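Long-range contacts in ATP phosphoribosyltransferase regulatory subunit (PDB 1USY), which is probably required for the first step of histidine biosynthesis and may allow feedback control of ATP phosphoribosyltransferase by histidine: residues V150-N158 / I223-I231; E232-T240 / V250-V258. All coordinates share one frame; numbering follows the deposited sequence.

In the fold
Followed from the N terminus, the chain reaches contact 1 at helix 147-156, after half of the large sheet's strands. The next 64 residues, mostly helical, lead into strand 220-223, and the loop after it returns to that helix, closing contact 1. The same loop leads straight into strand 237-243, which turns back as strand 248-257 and closes the short hairpin of contact 2. The two contacts follow in series, neither nesting nor crossing, with centres about 14 Å apart. They touch where Thr230 packs on Ile238. Contact 1 ties a helix at a histidine pocket to the loop leaving strand 220-223, an outermost strand of the large sheet within this chain; contact 2 pairs two strands within that sheet.

Contact 1: residues V150-N158 / I223-I231; sequences VLNLIDTKN and IDLTLARTI
Lys157, part of the histidine pocket seen in this structure, extends from the C-terminal turn of helix 147-156 to meet Asp224 in a salt bridge. Its NZ lies 2.8 Å from Asp224 OD2, on the syn side of the carboxylate, and the two chains reach toward each other. Lys157 has positive phi (49°), and Lys157 N to Ile154 O together with Asn158 N to Leu153 O completes a Schellman motif. A lysine suits the place because its long chain carries the ammonium group across to the loop, its CE passing 3.3 Å from Thr226 OG1. The other carboxylate oxygen, Asp224 OD1, accepts from Thr226 N at 2.7 Å, forming an Asx turn, while OD2 also pairs with Arg187. Replacing Asp224 by an alanine would probably leave Lys157 and Arg187 without their shared counter-charge and the turn at Thr226 without its acceptor. A second ion pair joins Asp155 to Arg229. With CG anti to the backbone N (chi1 -157°), Asp155 brings OD1 over one guanidinium face, 3.2 Å from Arg229 NH1; the flat groups are 67° apart and no N-H points at the oxygen, so charge alone acts. Small Ala228 lets Leu151 come close, CD2 to CB 3.7 Å. A helix ending in a Schellman motif thus packs on a loop with an Asx turn, beside the sheet of a class-II aminoacyl-tRNA synthetase relative.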
# COMPACT_ATOMS: atom_id res chain seq x y z
N VAL B 150 -17.40 32.11 -17.98
CA VAL B 150 -17.17 33.48 -17.54
C VAL B 150 -16.66 33.52 -16.09
O VAL B 150 -15.99 34.47 -15.72
CB VAL B 150 -18.29 34.53 -17.81
CG1 VAL B 150 -19.04 34.25 -19.13
CG2 VAL B 150 -19.20 34.72 -16.61
N LEU B 151 -16.88 32.47 -15.30
CA LEU B 151 -16.17 32.47 -14.02
C LEU B 151 -14.66 32.24 -14.22
O LEU B 151 -13.83 32.97 -13.65
CB LEU B 151 -16.81 31.55 -12.98
CG LEU B 151 -18.20 31.97 -12.48
CD1 LEU B 151 -18.99 30.76 -11.99
CD2 LEU B 151 -18.16 33.10 -11.42
N ASN B 152 -14.32 31.28 -15.09
CA ASN B 152 -12.92 30.97 -15.34
C ASN B 152 -12.19 32.22 -15.87
O ASN B 152 -11.03 32.49 -15.49
CB ASN B 152 -12.75 29.79 -16.31
CG ASN B 152 -12.88 28.43 -15.60
OD1 ASN B 152 -13.81 28.22 -14.81
ND2 ASN B 152 -11.96 27.51 -15.90
N LEU B 153 -12.87 32.95 -16.72
CA LEU B 153 -12.35 34.18 -17.28
C LEU B 153 -12.14 35.29 -16.22
O LEU B 153 -11.10 35.93 -16.23
CB LEU B 153 -13.25 34.66 -18.41
CG LEU B 153 -13.40 33.68 -19.59
CD1 LEU B 153 -14.44 34.17 -20.61
CD2 LEU B 153 -12.06 33.31 -20.27
N ILE B 154 -13.10 35.50 -15.31
CA ILE B 154 -12.97 36.41 -14.19
C ILE B 154 -11.70 36.04 -13.43
O ILE B 154 -10.83 36.89 -13.09
CB ILE B 154 -14.17 36.26 -13.17
CG1 ILE B 154 -15.57 36.28 -13.83
CG2 ILE B 154 -14.05 37.23 -12.04
CD1 ILE B 154 -16.22 37.61 -14.03
N ASP B 155 -11.63 34.75 -13.12
CA ASP B 155 -10.61 34.18 -12.26
C ASP B 155 -9.23 34.44 -12.85
O ASP B 155 -8.24 34.63 -12.16
CB ASP B 155 -10.82 32.67 -12.29
CG ASP B 155 -10.25 31.98 -11.09
OD1 ASP B 155 -9.56 32.64 -10.24
OD2 ASP B 155 -10.45 30.75 -10.95
N THR B 156 -9.22 34.47 -14.16
CA THR B 156 -8.05 34.51 -14.96
C THR B 156 -7.82 35.94 -15.47
O THR B 156 -6.79 36.23 -16.12
CB THR B 156 -8.32 33.47 -16.00
OG1 THR B 156 -7.43 32.37 -15.76
CG2 THR B 156 -8.10 33.95 -17.36
N LYS B 157 -8.74 36.84 -15.10
CA LYS B 157 -8.75 38.23 -15.53
C LYS B 157 -8.58 38.35 -17.05
O LYS B 157 -8.06 39.36 -17.56
CB LYS B 157 -7.67 39.07 -14.83
CG LYS B 157 -7.55 38.86 -13.36
CD LYS B 157 -6.74 39.97 -12.68
CE LYS B 157 -7.24 40.19 -11.24
NZ LYS B 157 -6.35 40.97 -10.33
N ASN B 158 -8.99 37.30 -17.76
CA ASN B 158 -9.07 37.29 -19.20
C ASN B 158 -10.07 38.33 -19.76
O ASN B 158 -11.11 38.02 -20.34
CB ASN B 158 -9.39 35.90 -19.70
CG ASN B 158 -8.86 35.66 -21.10
OD1 ASN B 158 -8.48 34.54 -21.45
ND2 ASN B 158 -8.82 36.70 -21.91
N ILE B 223 -8.82 45.94 -2.78
CA ILE B 223 -10.05 45.27 -3.01
C ILE B 223 -9.97 44.59 -4.36
O ILE B 223 -9.61 45.23 -5.34
CB ILE B 223 -11.18 46.30 -3.01
CG1 ILE B 223 -11.31 46.98 -1.62
CG2 ILE B 223 -12.46 45.68 -3.56
CD1 ILE B 223 -12.21 46.26 -0.58
N ASP B 224 -10.27 43.30 -4.40
CA ASP B 224 -10.20 42.52 -5.66
C ASP B 224 -11.26 41.42 -5.66
O ASP B 224 -11.20 40.49 -4.89
CB ASP B 224 -8.82 41.89 -5.84
CG ASP B 224 -8.68 41.12 -7.15
OD1 ASP B 224 -9.67 40.48 -7.63
OD2 ASP B 224 -7.58 41.10 -7.77
N LEU B 225 -12.22 41.57 -6.56
CA LEU B 225 -13.39 40.71 -6.62
C LEU B 225 -13.28 39.60 -7.70
O LEU B 225 -14.30 38.98 -8.07
CB LEU B 225 -14.59 41.58 -6.91
CG LEU B 225 -15.21 42.46 -5.81
CD1 LEU B 225 -14.43 42.52 -4.49
CD2 LEU B 225 -15.41 43.86 -6.37
N THR B 226 -12.06 39.47 -8.25
CA THR B 226 -11.93 38.30 -9.10
C THR B 226 -11.77 37.06 -8.19
O THR B 226 -12.23 37.05 -7.05
CB THR B 226 -10.73 38.52 -10.05
OG1 THR B 226 -9.54 38.75 -9.31
CG2 THR B 226 -10.92 39.75 -10.96
N LEU B 227 -11.13 36.07 -8.70
CA LEU B 227 -10.90 34.76 -8.02
C LEU B 227 -12.25 34.18 -7.54
O LEU B 227 -12.60 34.17 -6.34
CB LEU B 227 -9.79 34.83 -6.87
CG LEU B 227 -9.95 35.54 -5.48
CD1 LEU B 227 -8.57 36.03 -4.99
CD2 LEU B 227 -10.85 36.77 -5.41
N ALA B 228 -12.91 33.72 -8.60
CA ALA B 228 -14.21 33.08 -8.58
C ALA B 228 -14.10 31.64 -8.03
O ALA B 228 -15.07 31.06 -7.55
CB ALA B 228 -14.76 33.01 -10.01
N ARG B 229 -12.89 31.04 -8.11
CA ARG B 229 -12.71 29.64 -7.61
C ARG B 229 -12.86 29.57 -6.10
O ARG B 229 -13.08 28.48 -5.54
CB ARG B 229 -11.33 29.04 -7.95
CG ARG B 229 -10.22 30.06 -8.11
CD ARG B 229 -9.38 30.25 -6.86
NE ARG B 229 -8.44 31.35 -7.02
CZ ARG B 229 -7.58 31.44 -8.04
NH1 ARG B 229 -7.52 30.48 -8.98
NH2 ARG B 229 -6.73 32.46 -8.20
N THR B 230 -12.84 30.67 -5.34
CA THR B 230 -13.20 30.66 -3.93
C THR B 230 -14.72 30.42 -3.73
O THR B 230 -15.18 30.35 -2.58
CB THR B 230 -12.85 31.98 -3.31
OG1 THR B 230 -13.41 33.00 -4.14
CG2 THR B 230 -11.34 32.23 -3.36
N ILE B 231 -15.48 30.32 -4.82
CA ILE B 231 -16.95 30.21 -4.78
C ILE B 231 -17.43 28.90 -4.15
O ILE B 231 -18.27 28.90 -3.25
CB ILE B 231 -17.57 30.42 -6.19
CG1 ILE B 231 -18.42 31.68 -6.21
CG2 ILE B 231 -18.38 29.20 -6.65
CD1 ILE B 231 -19.75 31.52 -7.00

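Contact 2: residues E232-T240 / V250-V258; sequences EEYCGLIFT and VAAGGEYTV
Phe239 lays one face of its ring over the backbone of Gly253, whose N stands 3.2 Å above the ring plane, displaced from the ring centre. The ring reaches this place because CG sits between the backbone N and the carbonyl carbon (chi1 77°), which turns it across the neighbouring strand. A side chain on Gly253 would point to the face that carries Phe239, where the ring lies, which is consistent with a glycine here. Leu110 and Ile113 of helix 103-120 also pack on Phe239. Tyr234 meets the partner strand differently: Glu255 O lies beside the ring, roughly level with it, and CE1 comes 3.4 Å from CA of Gly254, whose backbone angles only glycine adopts comfortably.

Phe239, Gly253 and Gly254 belong to an antiparallel beta hairpin, strands 237-243 and 248-257, inside the large sheet of the synthetase-like fold; Tyr234 lies just before the first strand. Phe239 and Gly253 form a hydrogen-bonded pair, with Gly253 N to Phe239 O at 3.1 Å; the flanking pairs Ile238-Gly254 and Thr240-Ala252 are non-hydrogen-bonded, and the side chains of Ile238, Thr240 and Ala252 point to the face opposite Phe239.

Further along, Glu255 and Leu237 cross obliquely. The extended glutamate brings OE2 to Leu237 N (2.9 Å), which approaches from above the carboxylate plane, while Glu255 N returns a bond to Leu237 O. Glutamate is long enough to reach this N-H and still hold Ser106 OG through OE1. Past it, Cys235 N donates almost straight to Glu255 O (2.7 Å), and a water accepts from Thr257 N and donates weakly to Glu233 O.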
# COMPACT_ATOMS: atom_id res chain seq x y z
N GLU B 232 -16.89 27.80 -4.63
CA GLU B 232 -17.34 26.49 -4.19
C GLU B 232 -16.67 26.09 -2.86
O GLU B 232 -16.75 24.93 -2.45
CB GLU B 232 -17.10 25.44 -5.29
CG GLU B 232 -16.33 25.97 -6.51
CD GLU B 232 -14.82 25.73 -6.44
OE1 GLU B 232 -14.11 26.01 -7.44
OE2 GLU B 232 -14.34 25.27 -5.37
N GLU B 233 -16.02 27.04 -2.20
CA GLU B 233 -15.32 26.76 -0.95
C GLU B 233 -15.48 27.82 0.14
O GLU B 233 -15.32 27.53 1.33
CB GLU B 233 -13.84 26.46 -1.21
CG GLU B 233 -12.96 27.64 -1.60
CD GLU B 233 -11.78 27.26 -2.52
OE1 GLU B 233 -11.01 28.19 -2.90
OE2 GLU B 233 -11.60 26.07 -2.88
N TYR B 234 -15.80 29.04 -0.25
CA TYR B 234 -15.97 30.11 0.72
C TYR B 234 -17.36 30.73 0.57
O TYR B 234 -18.03 30.50 -0.43
CB TYR B 234 -14.89 31.17 0.52
CG TYR B 234 -13.58 30.91 1.19
CD1 TYR B 234 -13.44 31.05 2.57
CD2 TYR B 234 -12.45 30.56 0.43
CE1 TYR B 234 -12.23 30.81 3.20
CE2 TYR B 234 -11.22 30.32 1.04
CZ TYR B 234 -11.11 30.45 2.43
OH TYR B 234 -9.89 30.24 3.06
N CYS B 235 -17.78 31.49 1.57
CA CYS B 235 -19.11 32.10 1.55
C CYS B 235 -19.20 33.40 2.37
O CYS B 235 -19.56 33.42 3.55
CB CYS B 235 -20.15 31.12 2.02
SG CYS B 235 -21.75 31.69 1.47
N GLY B 236 -18.85 34.50 1.71
CA GLY B 236 -18.75 35.79 2.38
C GLY B 236 -17.39 36.34 2.10
O GLY B 236 -16.80 36.03 1.05
N LEU B 237 -16.85 37.15 3.01
CA LEU B 237 -15.59 37.77 2.67
C LEU B 237 -14.35 36.89 2.72
O LEU B 237 -14.22 35.99 3.51
CB LEU B 237 -15.39 39.17 3.28
CG LEU B 237 -15.44 39.40 4.76
CD1 LEU B 237 -14.26 40.31 5.14
CD2 LEU B 237 -16.79 40.03 5.15
N ILE B 238 -13.43 37.20 1.82
CA ILE B 238 -12.28 36.40 1.56
C ILE B 238 -11.06 37.33 1.60
O ILE B 238 -11.15 38.50 1.24
CB ILE B 238 -12.51 35.76 0.16
CG1 ILE B 238 -13.27 34.44 0.33
CG2 ILE B 238 -11.23 35.61 -0.66
CD1 ILE B 238 -14.54 34.40 -0.45
N PHE B 239 -9.93 36.83 2.06
CA PHE B 239 -8.74 37.65 2.08
C PHE B 239 -7.49 36.83 1.69
O PHE B 239 -7.39 35.65 1.99
CB PHE B 239 -8.57 38.32 3.45
CG PHE B 239 -8.05 37.38 4.51
CD1 PHE B 239 -6.68 37.24 4.72
CD2 PHE B 239 -8.91 36.63 5.27
CE1 PHE B 239 -6.20 36.39 5.68
CE2 PHE B 239 -8.43 35.80 6.21
CZ PHE B 239 -7.07 35.68 6.43
N THR B 240 -6.56 37.48 0.98
CA THR B 240 -5.23 36.96 0.74
C THR B 240 -4.19 37.99 1.18
O THR B 240 -4.48 39.19 1.22
CB THR B 240 -5.09 36.60 -0.75
OG1 THR B 240 -5.52 37.72 -1.55
CG2 THR B 240 -6.09 35.49 -1.13
N VAL B 250 1.27 35.02 1.45
CA VAL B 250 1.79 34.79 2.79
C VAL B 250 0.69 34.37 3.78
O VAL B 250 0.97 33.80 4.82
CB VAL B 250 2.57 36.07 3.19
CG1 VAL B 250 2.30 36.52 4.58
CG2 VAL B 250 4.04 35.86 2.89
N ALA B 251 -0.56 34.60 3.42
CA ALA B 251 -1.68 34.34 4.30
C ALA B 251 -2.95 34.29 3.46
O ALA B 251 -2.98 34.85 2.37
CB ALA B 251 -1.76 35.45 5.35
N ALA B 252 -3.97 33.58 3.91
CA ALA B 252 -5.26 33.46 3.20
C ALA B 252 -6.25 32.93 4.19
O ALA B 252 -5.87 32.09 5.02
CB ALA B 252 -5.19 32.52 2.01
N GLY B 253 -7.49 33.42 4.09
CA GLY B 253 -8.57 33.03 4.95
C GLY B 253 -9.92 33.45 4.42
O GLY B 253 -10.02 33.78 3.25
N GLY B 254 -10.96 33.38 5.25
CA GLY B 254 -12.28 33.81 4.81
C GLY B 254 -13.47 33.24 5.54
O GLY B 254 -13.36 32.35 6.35
N GLU B 255 -14.64 33.80 5.23
CA GLU B 255 -15.90 33.28 5.73
C GLU B 255 -16.36 32.08 4.88
O GLU B 255 -16.15 32.04 3.66
CB GLU B 255 -16.94 34.38 5.70
CG GLU B 255 -16.65 35.49 6.71
CD GLU B 255 -17.61 36.68 6.62
OE1 GLU B 255 -17.72 37.42 7.61
OE2 GLU B 255 -18.23 36.91 5.56
N TYR B 256 -17.01 31.12 5.54
CA TYR B 256 -17.49 29.89 4.90
C TYR B 256 -18.72 29.38 5.60
O TYR B 256 -18.98 29.70 6.76
CB TYR B 256 -16.42 28.80 4.92
CG TYR B 256 -15.84 28.53 6.29
CD1 TYR B 256 -16.39 27.54 7.11
CD2 TYR B 256 -14.74 29.27 6.78
CE1 TYR B 256 -15.86 27.29 8.38
CE2 TYR B 256 -14.22 29.03 8.06
CZ TYR B 256 -14.79 28.02 8.85
OH TYR B 256 -14.30 27.73 10.09
N THR B 257 -19.46 28.54 4.87
CA THR B 257 -20.63 27.85 5.39
C THR B 257 -20.48 26.33 5.26
O THR B 257 -20.16 25.82 4.17
CB THR B 257 -21.88 28.32 4.62
OG1 THR B 257 -22.08 29.70 4.90
CG2 THR B 257 -23.13 27.69 5.18
N VAL B 258 -20.70 25.59 6.35
CA VAL B 258 -20.79 24.12 6.27
C VAL B 258 -22.10 23.65 6.87
O VAL B 258 -22.22 23.49 8.08
CB VAL B 258 -19.60 23.34 6.93
CG1 VAL B 258 -19.60 21.86 6.50
CG2 VAL B 258 -18.24 23.98 6.61
O HOH W 1 -18.28 27.98 2.27